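Putative iron binding protein (Bordetella pertussis Tohama I, PDB 1Y9U) binds ferric iron through tyrosine side chains and, as a periplasmic solute-binding protein, probably delivers it to an ABC importer. Local coordinates at residues S9-R14 with S54-L59; T76-S81 with G94-W99; A146-M151 with E161-G166; G202-A207 with R214-A219; V222-F227 with G293-D298. All blocks are in the same frame, centred on the assembly; numbering follows the deposited sequence.

Interaction 1 (S9-R14 with S54-L59); sequences SLYTTR and SPADVL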
# COMPACT_ATOMS: atom_id res chain seq x y z
N SER A 9 1.22 24.14 0.12
CA SER A 9 1.98 23.41 -0.88
C SER A 9 2.08 21.91 -0.54
O SER A 9 2.60 21.53 0.49
CB SER A 9 3.37 24.01 -1.05
OG SER A 9 3.28 25.33 -1.56
N LEU A 10 1.56 21.09 -1.44
CA LEU A 10 1.61 19.63 -1.30
C LEU A 10 2.71 19.07 -2.17
O LEU A 10 2.61 19.14 -3.38
CB LEU A 10 0.28 19.03 -1.71
CG LEU A 10 0.20 17.49 -1.72
CD1 LEU A 10 0.36 16.91 -0.33
CD2 LEU A 10 -1.11 17.05 -2.36
N TYR A 11 3.74 18.53 -1.55
CA TYR A 11 4.78 17.79 -2.28
C TYR A 11 4.37 16.33 -2.27
O TYR A 11 4.24 15.74 -1.20
CB TYR A 11 6.14 17.92 -1.61
CG TYR A 11 6.90 19.23 -1.83
CD1 TYR A 11 6.25 20.45 -1.94
CD2 TYR A 11 8.28 19.22 -1.90
CE1 TYR A 11 6.97 21.62 -2.12
CE2 TYR A 11 9.00 20.39 -2.08
CZ TYR A 11 8.33 21.57 -2.20
OH TYR A 11 9.05 22.73 -2.37
N THR A 12 4.21 15.74 -3.45
CA THR A 12 3.65 14.39 -3.58
C THR A 12 4.39 13.54 -4.58
O THR A 12 4.70 14.00 -5.67
CB THR A 12 2.17 14.45 -3.97
OG1 THR A 12 1.69 13.12 -4.24
CG2 THR A 12 1.95 15.30 -5.25
N THR A 13 4.65 12.28 -4.22
CA THR A 13 5.22 11.32 -5.15
C THR A 13 4.12 10.54 -5.87
O THR A 13 4.40 9.69 -6.72
CB THR A 13 6.17 10.35 -4.44
OG1 THR A 13 5.41 9.46 -3.60
CG2 THR A 13 7.17 11.07 -3.51
N ARG A 14 2.86 10.78 -5.48
CA ARG A 14 1.70 10.23 -6.17
C ARG A 14 1.28 11.14 -7.31
O ARG A 14 1.20 12.37 -7.11
CB ARG A 14 0.52 10.08 -5.21
CG ARG A 14 0.83 9.29 -3.96
CD ARG A 14 -0.37 8.49 -3.46
NE ARG A 14 -0.53 7.28 -4.28
CZ ARG A 14 -1.36 6.28 -3.99
NH1 ARG A 14 -2.16 6.35 -2.94
NH2 ARG A 14 -1.40 5.23 -4.77
N SER A 54 12.15 25.82 2.70
CA SER A 54 11.42 24.97 1.75
C SER A 54 9.94 25.34 1.81
O SER A 54 9.38 25.42 2.91
CB SER A 54 11.58 23.49 2.10
OG SER A 54 10.78 22.69 1.25
N PRO A 55 9.30 25.57 0.66
CA PRO A 55 7.86 25.87 0.62
C PRO A 55 6.96 24.70 1.01
O PRO A 55 5.76 24.91 1.16
CB PRO A 55 7.59 26.19 -0.85
CG PRO A 55 8.90 26.37 -1.47
CD PRO A 55 9.88 25.61 -0.69
N ALA A 56 7.50 23.49 1.12
CA ALA A 56 6.64 22.32 1.38
C ALA A 56 5.86 22.44 2.68
O ALA A 56 6.43 22.75 3.74
CB ALA A 56 7.48 21.06 1.41
N ASP A 57 4.57 22.15 2.60
CA ASP A 57 3.69 22.12 3.76
C ASP A 57 3.32 20.70 4.18
O ASP A 57 3.40 20.35 5.35
CB ASP A 57 2.41 22.93 3.49
CG ASP A 57 2.66 24.42 3.47
OD1 ASP A 57 3.25 24.89 4.45
OD2 ASP A 57 2.27 25.14 2.54
N VAL A 58 2.89 19.90 3.20
CA VAL A 58 2.48 18.52 3.41
C VAL A 58 3.27 17.64 2.44
O VAL A 58 3.39 17.98 1.27
CB VAL A 58 0.97 18.35 3.17
CG1 VAL A 58 0.55 16.88 3.27
CG2 VAL A 58 0.17 19.19 4.16
N LEU A 59 3.79 16.53 2.95
CA LEU A 59 4.55 15.55 2.18
C LEU A 59 3.68 14.31 2.05
O LEU A 59 3.20 13.81 3.04
CB LEU A 59 5.82 15.18 2.92
CG LEU A 59 6.69 16.35 3.37
CD1 LEU A 59 7.96 15.82 3.99
CD2 LEU A 59 6.98 17.24 2.19
O HOH W 1 3.96 26.83 0.48
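The phenol ring of Y11 lies flat against A56, whose CB sits almost exactly over the ring centre, 3.5 Å from the centroid and 7° off the normal, a textbook CH-pi contact. Y11 reaches this place with CG anti to the carbonyl carbon (chi1 -78°), so that the ring runs back alongside the loop ahead of V58 and carries OH to P55, 3.4 Å from CD. The hydroxyl's polar partner is E50, which also bonds S54 OG. Behind the ring, CB of Y11 touches CD2 of L59, and helix 43-50 packs on the tyrosine as well. L10 points to the other face of the sheet, where its CD1 meets CG1 of V58 obliquely at 3.6 Å; both residues hold their first branch anti to the backbone N. From L10-V58 and Y11-L59 on, the backbones pair as adjacent parallel strands, as at the heart of the alpha/beta lobes of periplasmic binding proteins, and helix 43-50 lies within the connection between them. In this pairing Y11 N donates to V58 O at 2.9 Å, nearly along the C=O axis. S9 O is gripped twice in its carbonyl plane, by the amides of D57 and V58. D57, its CG anti to the carbonyl carbon, offers OD2 to the S9 amide on the anti lone pair at 2.8 Å, while OD1 is held by the amide of N250. A water ties S9 OG to P55 O and D57 OD2, and N35 on the adjoining strand 33-38 also bonds that serine hydroxyl.

Interaction 2 (T76-S81 with G94-W99); sequences TQKIQS and GAEGSW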
# COMPACT_ATOMS: atom_id res chain seq x y z
N THR A 76 10.06 16.28 8.63
CA THR A 76 8.70 16.38 9.16
C THR A 76 8.65 17.04 10.54
O THR A 76 9.69 17.20 11.21
CB THR A 76 8.05 14.96 9.26
OG1 THR A 76 8.64 14.19 10.32
CG2 THR A 76 8.28 14.12 7.99
N GLN A 77 7.44 17.40 10.96
CA GLN A 77 7.19 17.80 12.34
C GLN A 77 5.95 17.11 12.91
O GLN A 77 5.05 16.68 12.16
CB GLN A 77 7.03 19.32 12.47
CG GLN A 77 5.80 19.87 11.77
CD GLN A 77 5.74 21.39 11.84
OE1 GLN A 77 5.89 22.06 10.83
NE2 GLN A 77 5.50 21.91 13.03
N LYS A 78 5.92 17.01 14.23
CA LYS A 78 4.85 16.42 15.00
C LYS A 78 3.65 17.36 15.00
O LYS A 78 3.83 18.57 15.06
CB LYS A 78 5.33 16.18 16.44
CG LYS A 78 6.37 15.08 16.54
CD LYS A 78 6.92 14.93 17.93
CE LYS A 78 8.17 14.08 17.91
NZ LYS A 78 8.38 13.40 19.22
N ILE A 79 2.45 16.80 14.91
CA ILE A 79 1.23 17.59 15.06
C ILE A 79 0.28 16.89 16.00
O ILE A 79 0.39 15.69 16.26
CB ILE A 79 0.54 17.89 13.70
CG1 ILE A 79 0.01 16.61 13.06
CG2 ILE A 79 1.48 18.66 12.75
CD1 ILE A 79 -0.98 16.86 11.96
N GLN A 80 -0.63 17.69 16.54
CA GLN A 80 -1.67 17.23 17.43
C GLN A 80 -2.97 17.51 16.72
O GLN A 80 -3.24 18.64 16.29
CB GLN A 80 -1.59 17.95 18.77
CG GLN A 80 -0.36 17.58 19.58
CD GLN A 80 0.92 18.24 19.07
OE1 GLN A 80 0.95 19.45 18.85
NE2 GLN A 80 1.97 17.44 18.87
N SER A 81 -3.76 16.46 16.54
CA SER A 81 -5.03 16.59 15.84
C SER A 81 -5.95 15.48 16.29
O SER A 81 -5.73 14.32 15.99
CB SER A 81 -4.84 16.52 14.32
OG SER A 81 -6.10 16.40 13.67
N GLY A 94 1.91 7.38 13.16
CA GLY A 94 3.09 7.50 14.00
C GLY A 94 2.72 8.20 15.30
O GLY A 94 1.78 8.98 15.38
N ALA A 95 3.48 7.92 16.35
CA ALA A 95 3.30 8.62 17.61
C ALA A 95 3.42 10.15 17.47
O ALA A 95 4.18 10.66 16.64
CB ALA A 95 4.29 8.11 18.61
N GLU A 96 2.64 10.88 18.26
CA GLU A 96 2.72 12.35 18.31
C GLU A 96 2.48 13.01 16.95
O GLU A 96 3.02 14.07 16.66
CB GLU A 96 4.07 12.80 18.87
CG GLU A 96 4.46 12.16 20.19
CD GLU A 96 5.74 12.75 20.77
OE1 GLU A 96 5.71 13.94 21.17
OE2 GLU A 96 6.77 12.05 20.82
N GLY A 97 1.66 12.36 16.13
CA GLY A 97 1.26 12.92 14.86
C GLY A 97 2.41 13.12 13.91
O GLY A 97 2.41 14.06 13.14
N SER A 98 3.36 12.19 13.89
CA SER A 98 4.51 12.28 13.01
C SER A 98 4.25 11.89 11.52
O SER A 98 4.87 12.42 10.61
CB SER A 98 5.66 11.44 13.58
OG SER A 98 5.24 10.09 13.83
N TRP A 99 3.36 10.93 11.28
CA TRP A 99 2.92 10.52 9.94
C TRP A 99 1.58 9.83 10.09
O TRP A 99 1.24 9.35 11.16
CB TRP A 99 3.92 9.56 9.25
CG TRP A 99 4.22 8.34 10.04
CD1 TRP A 99 5.26 8.16 10.91
CD2 TRP A 99 3.50 7.11 10.04
NE1 TRP A 99 5.19 6.92 11.48
CE2 TRP A 99 4.13 6.24 10.95
CE3 TRP A 99 2.35 6.65 9.37
CZ2 TRP A 99 3.66 4.95 11.21
CZ3 TRP A 99 1.88 5.38 9.64
CH2 TRP A 99 2.53 4.55 10.55
O HOH W 2 6.85 13.98 12.10
O HOH W 3 3.19 15.44 10.63
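K78 and E96 form a salt bridge, NZ to OE2 at 2.6 Å, in which the ammonium meets the carboxylate from above its plane. Both chains run extended beyond CG and lie side by side, pointing the same way, so that CD of K78 also rests against CB of E96 at 3.7 Å. Deeper in, the amide of I79 donates to G97 O at 3.3 Å, again from above the carbonyl plane, with a weak second bond to E96 O. In return CA of G97 comes up to I79 O at 3.2 Å as a CA-H...O contact. With phi 63°, G97 follows E96 in a turn of two positive-phi residues, and a CB on it would run into that oxygen. S98 pins the turn: its OG and N both donate to A95 O. One water links T76 OG1 to S98 O; a second lies within hydrogen-bonding distance of Q77 O and G97 O. CG1 of I79, in the crowded position between N and carbonyl carbon, touches G97 O at 3.5 Å. I79 is buried against helix 251-261 and V244 of strand 237-245, while T76 meets helix 64-72; S81 stands at the N-cap of helix 82-87, its OG bonded to the amide of L84.

Interaction 3 (A146-M151 with E161-G166); sequences ALVAAM and EKWLRG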
# COMPACT_ATOMS: atom_id res chain seq x y z
N ALA A 146 7.98 -6.02 2.12
CA ALA A 146 7.14 -5.58 3.22
C ALA A 146 6.37 -6.75 3.84
O ALA A 146 6.21 -6.81 5.06
CB ALA A 146 6.17 -4.51 2.75
N LEU A 147 5.86 -7.67 3.01
CA LEU A 147 5.10 -8.82 3.51
C LEU A 147 6.03 -9.73 4.33
O LEU A 147 5.68 -10.21 5.39
CB LEU A 147 4.46 -9.60 2.34
CG LEU A 147 3.76 -10.91 2.71
CD1 LEU A 147 2.60 -10.69 3.64
CD2 LEU A 147 3.30 -11.66 1.44
N VAL A 148 7.23 -9.95 3.80
CA VAL A 148 8.26 -10.74 4.49
C VAL A 148 8.63 -10.11 5.83
O VAL A 148 8.77 -10.80 6.82
CB VAL A 148 9.50 -10.97 3.58
CG1 VAL A 148 10.63 -11.71 4.33
CG2 VAL A 148 9.06 -11.76 2.34
N ALA A 149 8.77 -8.79 5.86
CA ALA A 149 9.09 -8.08 7.10
C ALA A 149 7.99 -8.27 8.14
O ALA A 149 8.26 -8.53 9.31
CB ALA A 149 9.35 -6.60 6.83
N ALA A 150 6.74 -8.18 7.72
CA ALA A 150 5.63 -8.40 8.64
C ALA A 150 5.63 -9.85 9.14
O ALA A 150 5.33 -10.13 10.30
CB ALA A 150 4.31 -8.08 7.96
N MET A 151 5.98 -10.79 8.26
CA MET A 151 6.04 -12.19 8.65
C MET A 151 7.14 -12.42 9.71
O MET A 151 6.94 -13.19 10.64
CB MET A 151 6.26 -13.11 7.44
CG MET A 151 6.10 -14.60 7.76
SD MET A 151 6.19 -15.64 6.29
CE MET A 151 4.58 -15.35 5.55
N GLU A 161 12.01 -17.83 6.89
CA GLU A 161 12.92 -18.44 5.94
C GLU A 161 12.34 -19.73 5.35
O GLU A 161 12.43 -19.97 4.14
CB GLU A 161 14.26 -18.72 6.62
CG GLU A 161 15.25 -19.36 5.68
CD GLU A 161 16.58 -19.65 6.30
OE1 GLU A 161 17.29 -20.51 5.71
OE2 GLU A 161 16.92 -19.02 7.34
N LYS A 162 11.74 -20.55 6.20
CA LYS A 162 11.15 -21.80 5.76
C LYS A 162 10.00 -21.52 4.79
O LYS A 162 9.87 -22.20 3.79
CB LYS A 162 10.66 -22.62 6.96
CG LYS A 162 9.78 -23.81 6.63
CD LYS A 162 9.66 -24.77 7.82
CE LYS A 162 9.39 -26.15 7.32
NZ LYS A 162 10.62 -26.96 7.06
N TRP A 163 9.18 -20.51 5.10
CA TRP A 163 8.12 -20.08 4.18
C TRP A 163 8.69 -19.67 2.84
O TRP A 163 8.21 -20.11 1.81
CB TRP A 163 7.34 -18.94 4.81
CG TRP A 163 6.16 -18.49 4.00
CD1 TRP A 163 4.97 -19.11 3.93
CD2 TRP A 163 6.09 -17.35 3.13
NE1 TRP A 163 4.13 -18.43 3.08
CE2 TRP A 163 4.79 -17.33 2.59
CE3 TRP A 163 6.98 -16.33 2.79
CZ2 TRP A 163 4.36 -16.33 1.71
CZ3 TRP A 163 6.56 -15.34 1.90
CH2 TRP A 163 5.25 -15.35 1.39
N LEU A 164 9.70 -18.82 2.84
CA LEU A 164 10.32 -18.37 1.60
C LEU A 164 10.84 -19.53 0.76
O LEU A 164 10.64 -19.56 -0.45
CB LEU A 164 11.45 -17.37 1.86
CG LEU A 164 10.99 -15.97 2.26
CD1 LEU A 164 12.15 -15.19 2.84
CD2 LEU A 164 10.35 -15.25 1.05
N ARG A 165 11.52 -20.49 1.39
CA ARG A 165 12.04 -21.64 0.66
C ARG A 165 10.90 -22.50 0.08
O ARG A 165 11.00 -22.96 -1.05
CB ARG A 165 12.93 -22.48 1.56
CG ARG A 165 14.25 -21.88 1.89
CD ARG A 165 15.15 -22.87 2.67
NE ARG A 165 16.27 -22.18 3.26
CZ ARG A 165 17.33 -21.78 2.59
NH1 ARG A 165 17.47 -22.05 1.30
NH2 ARG A 165 18.30 -21.11 3.20
N GLY A 166 9.81 -22.66 0.81
CA GLY A 166 8.69 -23.45 0.36
C GLY A 166 7.95 -22.76 -0.79
O GLY A 166 7.51 -23.40 -1.73
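M151 leaves its helix with CG anti to the backbone N, and its CB and CG carry the chain straight out toward W163. The sulfur arrives obliquely at the indole, 3.6 Å from CD2 and 3.7 Å from CE3 of W163. There the chain bends (chi3 -76°), which swings CE over the ring face, 3.6 Å from the centroid of the five-membered ring and 18° off its normal. One methionine thus supplies both a Met-aromatic contact and a CH-pi contact, crossing the indole at about a right angle. W163, its CG anti to N, turns that face to the methionine, and its NE1 is satisfied by the carbonyl of Y122. At the far rim of the six-membered ring, CH2 of W163 meets CD2 of L147 at 4.2 Å. V148 and L164 reach tip to tip beside this, CG2 to CD2 at 3.9 Å. No hydrogen bond crosses the contact. With axes 11.1 Å apart, at 141°, the segments are held through long side chains rather than close backbones. Helices 142-155 and 157-170 follow each other in the chain as a helical hairpin, and the first of them carries, in its first turn, Y143, a ferric-iron ligand in the metal-bound protein.

Interaction 4 (G202-A207 with R214-A219); sequences GHMKNA and RKWGDA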
# COMPACT_ATOMS: atom_id res chain seq x y z
N GLY A 202 -8.97 -4.15 -8.72
CA GLY A 202 -9.86 -3.01 -8.94
C GLY A 202 -9.67 -2.44 -10.34
O GLY A 202 -10.66 -2.20 -11.05
N HIS A 203 -8.43 -2.24 -10.78
CA HIS A 203 -8.17 -1.75 -12.13
C HIS A 203 -8.65 -2.73 -13.19
O HIS A 203 -9.35 -2.35 -14.11
CB HIS A 203 -6.68 -1.48 -12.31
CG HIS A 203 -6.21 -0.23 -11.62
ND1 HIS A 203 -6.48 1.03 -12.10
CD2 HIS A 203 -5.50 -0.06 -10.49
CE1 HIS A 203 -5.97 1.93 -11.29
NE2 HIS A 203 -5.37 1.30 -10.30
N MET A 204 -8.27 -3.99 -13.07
CA MET A 204 -8.56 -4.94 -14.12
C MET A 204 -10.05 -5.24 -14.29
O MET A 204 -10.56 -5.27 -15.42
CB MET A 204 -7.79 -6.22 -13.90
CG MET A 204 -6.27 -6.07 -14.09
SD MET A 204 -5.35 -7.63 -13.92
CE MET A 204 -5.42 -7.87 -12.16
N LYS A 205 -10.75 -5.45 -13.18
CA LYS A 205 -12.17 -5.79 -13.24
C LYS A 205 -13.03 -4.60 -13.64
O LYS A 205 -14.12 -4.79 -14.20
CB LYS A 205 -12.65 -6.41 -11.93
CG LYS A 205 -12.13 -7.81 -11.70
CD LYS A 205 -12.68 -8.45 -10.43
CE LYS A 205 -12.26 -9.93 -10.25
NZ LYS A 205 -13.06 -10.87 -11.09
N ASN A 206 -12.53 -3.38 -13.40
CA ASN A 206 -13.23 -2.18 -13.86
C ASN A 206 -12.88 -1.79 -15.29
O ASN A 206 -13.50 -0.87 -15.84
CB ASN A 206 -12.97 -1.01 -12.91
CG ASN A 206 -13.86 -1.03 -11.71
OD1 ASN A 206 -15.09 -0.94 -11.83
ND2 ASN A 206 -13.26 -1.13 -10.53
N ALA A 207 -11.91 -2.47 -15.89
CA ALA A 207 -11.60 -2.23 -17.29
C ALA A 207 -12.76 -2.68 -18.17
O ALA A 207 -13.53 -3.58 -17.82
CB ALA A 207 -10.30 -2.92 -17.70
N ARG A 214 -9.47 -6.49 -18.75
CA ARG A 214 -10.72 -7.06 -18.27
C ARG A 214 -10.71 -8.59 -18.43
O ARG A 214 -11.30 -9.29 -17.60
CB ARG A 214 -11.93 -6.42 -18.96
CG ARG A 214 -13.27 -6.94 -18.52
CD ARG A 214 -13.51 -6.87 -17.02
NE ARG A 214 -14.87 -7.27 -16.70
CZ ARG A 214 -15.92 -6.47 -16.66
NH1 ARG A 214 -15.80 -5.17 -16.87
NH2 ARG A 214 -17.10 -7.00 -16.39
N LYS A 215 -10.07 -9.11 -19.46
CA LYS A 215 -9.96 -10.55 -19.62
C LYS A 215 -9.19 -11.17 -18.45
O LYS A 215 -9.58 -12.20 -17.90
CB LYS A 215 -9.30 -10.88 -20.96
CG LYS A 215 -9.34 -12.32 -21.35
CD LYS A 215 -8.77 -12.48 -22.75
CE LYS A 215 -9.00 -13.84 -23.31
NZ LYS A 215 -8.61 -13.86 -24.76
N TRP A 216 -8.11 -10.51 -18.05
CA TRP A 216 -7.32 -10.99 -16.92
C TRP A 216 -8.14 -10.87 -15.63
O TRP A 216 -8.13 -11.76 -14.78
CB TRP A 216 -6.02 -10.20 -16.78
CG TRP A 216 -5.08 -10.29 -17.94
CD1 TRP A 216 -5.29 -10.92 -19.14
CD2 TRP A 216 -3.78 -9.71 -18.01
NE1 TRP A 216 -4.19 -10.77 -19.94
CE2 TRP A 216 -3.26 -10.01 -19.29
CE3 TRP A 216 -3.01 -8.94 -17.13
CZ2 TRP A 216 -2.00 -9.59 -19.70
CZ3 TRP A 216 -1.76 -8.53 -17.52
CH2 TRP A 216 -1.26 -8.88 -18.82
N GLY A 217 -8.85 -9.76 -15.46
CA GLY A 217 -9.65 -9.57 -14.26
C GLY A 217 -10.76 -10.60 -14.15
O GLY A 217 -11.04 -11.13 -13.07
N ASP A 218 -11.40 -10.92 -15.27
CA ASP A 218 -12.51 -11.87 -15.26
C ASP A 218 -12.02 -13.28 -14.91
O ASP A 218 -12.83 -14.10 -14.45
CB ASP A 218 -13.21 -11.92 -16.61
CG ASP A 218 -14.20 -10.83 -16.83
OD1 ASP A 218 -14.39 -9.92 -15.98
OD2 ASP A 218 -14.87 -10.80 -17.90
N ALA A 219 -10.74 -13.57 -15.11
CA ALA A 219 -10.21 -14.91 -14.90
C ALA A 219 -10.00 -15.26 -13.43
O ALA A 219 -9.80 -16.44 -13.13
CB ALA A 219 -8.90 -15.04 -15.62
O HOH W 4 -14.45 -9.59 -13.32
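Two carbonyls at or near the ends of short helices are taken up by basic side chains from the opposite segment. R214 turns at chi2 (54°) so that NH1 meets A207 O at 2.9 Å, nearly along the C=O axis and in the guanidinium plane. K205 O lies over a face of the same guanidinium and makes no hydrogen bond with it. NE of R214 reaches forward along its own helix to D218 OD1 at 2.8 Å, a salt bridge one turn on; the arginine thereby bonds a carbonyl and a carboxylate. K205 runs extended and bends only at chi4, which sets NZ 2.8 Å from G217 O. Its ammonium also bonds I220 O, just beyond the helix, and a water that donates to D218 OD1. That oxygen thus accepts from both R214 and the water, which probably helps balance its charge. N206 ND2 adds to the grip on G202 O, already bonded by the N206 amide, and D286 is its second acceptor. Between these polar ends the backbones come close, the axes 7.2 Å apart and crossing at -108°. G217 makes that possible: CB of M204 rests 3.8 Å from its CA, where a side chain would collide with the helix. R214 CA gives a CA-H...O contact to M204 O. The sulfur of M204 touches CB of W216 at 3.9 Å, near the indole edge. M204 lies beside Y200, an iron ligand in the metal-bound protein, on helix 198-206; helix 179-187 packs on M204 and W216, helix 287-291 on K205, and strand 220-223 follows helix 212-218.

Interaction 5 (V222-F227 with G293-D298); sequences VVRPTF and GPLKVD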
# COMPACT_ATOMS: atom_id res chain seq x y z
N VAL A 222 -10.43 -12.71 -5.77
CA VAL A 222 -9.55 -12.36 -4.66
C VAL A 222 -9.93 -13.15 -3.41
O VAL A 222 -11.10 -13.23 -3.02
CB VAL A 222 -9.63 -10.84 -4.37
CG1 VAL A 222 -9.02 -10.49 -3.02
CG2 VAL A 222 -8.96 -10.06 -5.47
N VAL A 223 -8.91 -13.72 -2.78
CA VAL A 223 -9.02 -14.22 -1.42
C VAL A 223 -7.97 -13.44 -0.62
O VAL A 223 -6.80 -13.41 -1.01
CB VAL A 223 -8.77 -15.74 -1.34
CG1 VAL A 223 -8.71 -16.21 0.10
CG2 VAL A 223 -9.86 -16.47 -2.07
N ARG A 224 -8.39 -12.80 0.46
CA ARG A 224 -7.48 -12.05 1.32
C ARG A 224 -6.90 -12.97 2.38
O ARG A 224 -7.64 -13.38 3.29
CB ARG A 224 -8.19 -10.89 2.00
CG ARG A 224 -8.72 -9.82 1.04
CD ARG A 224 -8.73 -8.49 1.69
NE ARG A 224 -9.25 -7.37 0.95
CZ ARG A 224 -10.51 -6.94 0.99
NH1 ARG A 224 -11.45 -7.63 1.59
NH2 ARG A 224 -10.84 -5.81 0.38
N PRO A 225 -5.62 -13.30 2.32
CA PRO A 225 -5.03 -14.13 3.37
C PRO A 225 -4.89 -13.38 4.67
O PRO A 225 -4.90 -12.14 4.70
CB PRO A 225 -3.64 -14.49 2.83
CG PRO A 225 -3.67 -14.12 1.37
CD PRO A 225 -4.61 -12.95 1.29
N THR A 226 -4.75 -14.14 5.76
CA THR A 226 -4.41 -13.56 7.04
C THR A 226 -3.18 -14.23 7.60
O THR A 226 -2.78 -15.32 7.19
CB THR A 226 -5.56 -13.72 8.03
OG1 THR A 226 -5.86 -15.12 8.19
CG2 THR A 226 -6.83 -13.02 7.52
N PHE A 227 -2.56 -13.54 8.55
CA PHE A 227 -1.54 -14.16 9.38
C PHE A 227 -2.18 -15.14 10.40
O PHE A 227 -3.15 -14.81 11.05
CB PHE A 227 -0.69 -13.07 10.03
CG PHE A 227 0.30 -12.45 9.07
CD1 PHE A 227 0.14 -11.15 8.61
CD2 PHE A 227 1.39 -13.17 8.65
CE1 PHE A 227 1.06 -10.60 7.74
CE2 PHE A 227 2.32 -12.61 7.79
CZ PHE A 227 2.14 -11.34 7.33
N GLY A 293 -15.14 -8.67 -0.25
CA GLY A 293 -15.67 -9.11 1.03
C GLY A 293 -15.04 -8.35 2.17
O GLY A 293 -14.31 -7.40 1.96
N PRO A 294 -15.31 -8.77 3.40
CA PRO A 294 -14.85 -8.02 4.57
C PRO A 294 -13.33 -8.05 4.69
O PRO A 294 -12.69 -9.09 4.50
CB PRO A 294 -15.52 -8.78 5.73
CG PRO A 294 -15.72 -10.13 5.21
CD PRO A 294 -16.09 -9.96 3.77
N LEU A 295 -12.75 -6.89 4.96
CA LEU A 295 -11.32 -6.75 5.20
C LEU A 295 -11.04 -6.73 6.70
O LEU A 295 -11.60 -5.92 7.41
CB LEU A 295 -10.79 -5.45 4.56
CG LEU A 295 -9.32 -5.08 4.85
CD1 LEU A 295 -8.35 -6.08 4.27
CD2 LEU A 295 -9.01 -3.68 4.34
N LYS A 296 -10.19 -7.64 7.15
CA LYS A 296 -9.63 -7.63 8.49
C LYS A 296 -8.19 -7.19 8.31
O LYS A 296 -7.40 -7.87 7.66
CB LYS A 296 -9.71 -9.02 9.14
CG LYS A 296 -9.28 -9.09 10.59
CD LYS A 296 -10.10 -8.21 11.51
CE LYS A 296 -10.04 -8.67 12.98
NZ LYS A 296 -9.73 -7.54 13.93
N VAL A 297 -7.86 -6.03 8.85
CA VAL A 297 -6.53 -5.46 8.72
C VAL A 297 -5.64 -5.99 9.84
O VAL A 297 -6.04 -6.01 10.99
CB VAL A 297 -6.56 -3.92 8.79
CG1 VAL A 297 -5.18 -3.34 8.73
CG2 VAL A 297 -7.45 -3.35 7.70
N ASP A 298 -4.44 -6.43 9.48
CA ASP A 298 -3.45 -6.85 10.47
C ASP A 298 -3.33 -5.78 11.55
O ASP A 298 -3.15 -4.61 11.24
CB ASP A 298 -2.13 -7.09 9.73
CG ASP A 298 -1.09 -7.76 10.56
OD1 ASP A 298 -1.28 -8.01 11.78
OD2 ASP A 298 -0.00 -8.07 10.03
O HOH W 5 -13.71 -5.18 0.50
O HOH W 6 -12.01 -10.55 2.22
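R224 spans the gap between the two segments almost fully stretched: CG is anti to the carbonyl carbon (chi1 -64°) and the chain stays extended to NE, before chi4 (93°) turns the guanidinium roughly square to it. That turn brings NH1 to G293 O at 2.9 Å, with the carbonyl oxygen in the guanidinium plane, although the donor stands above the carbonyl plane. L295, with CG anti to N, crosses the arginine at about a right angle; its CD1 touches CD of R224 at 3.6 Å, and its CB lies over one guanidinium face. Two waters complete the link, one joining NH2 to G293 O, the other joining NH1 to P294 O. NE is held by a salt bridge to D106, so the guanidinium has partners at NE, NH1 and NH2. G293, with positive phi, turns the chain out of helix 287-291 to offer this carbonyl. At the other end F227 brings CD1 to D298 OD2 at 3.4 Å, ring and carboxylate planes 46° apart. OD1 of D298 bonds the amide of L300, as an Asx turn would. Beside strand 277-278, the end of strand 220-223 thus meets the loop before helix 303-318 in the lobe of the iron tyrosines, R224 about 10 Å between side chains from Y199, a ligand in the metal-bound protein.

Interactions 1 and 2 lie on one side of the chain's centre, their own centres about 16 Å apart, and both reach the large mixed sheet, which interaction 5 also joins about 32 Å from interaction 1, centre to centre. Interactions 3 and 5 touch directly: F227 CZ packs on L147 CD1 at 3.8 Å, so the helix that bears Y143 rests on the segment carrying R224. Interaction 4 precedes interaction 5 in sequence, helix 212-218 running into strand 220-223. Three contacts approach the ferric-iron tyrosines, between side chains: M204 of interaction 4 about 4 Å from Y200, L147 of interaction 3 about 7 Å from Y143, and R224 of interaction 5 about 10 Å from Y199. No iron is bound to this chain.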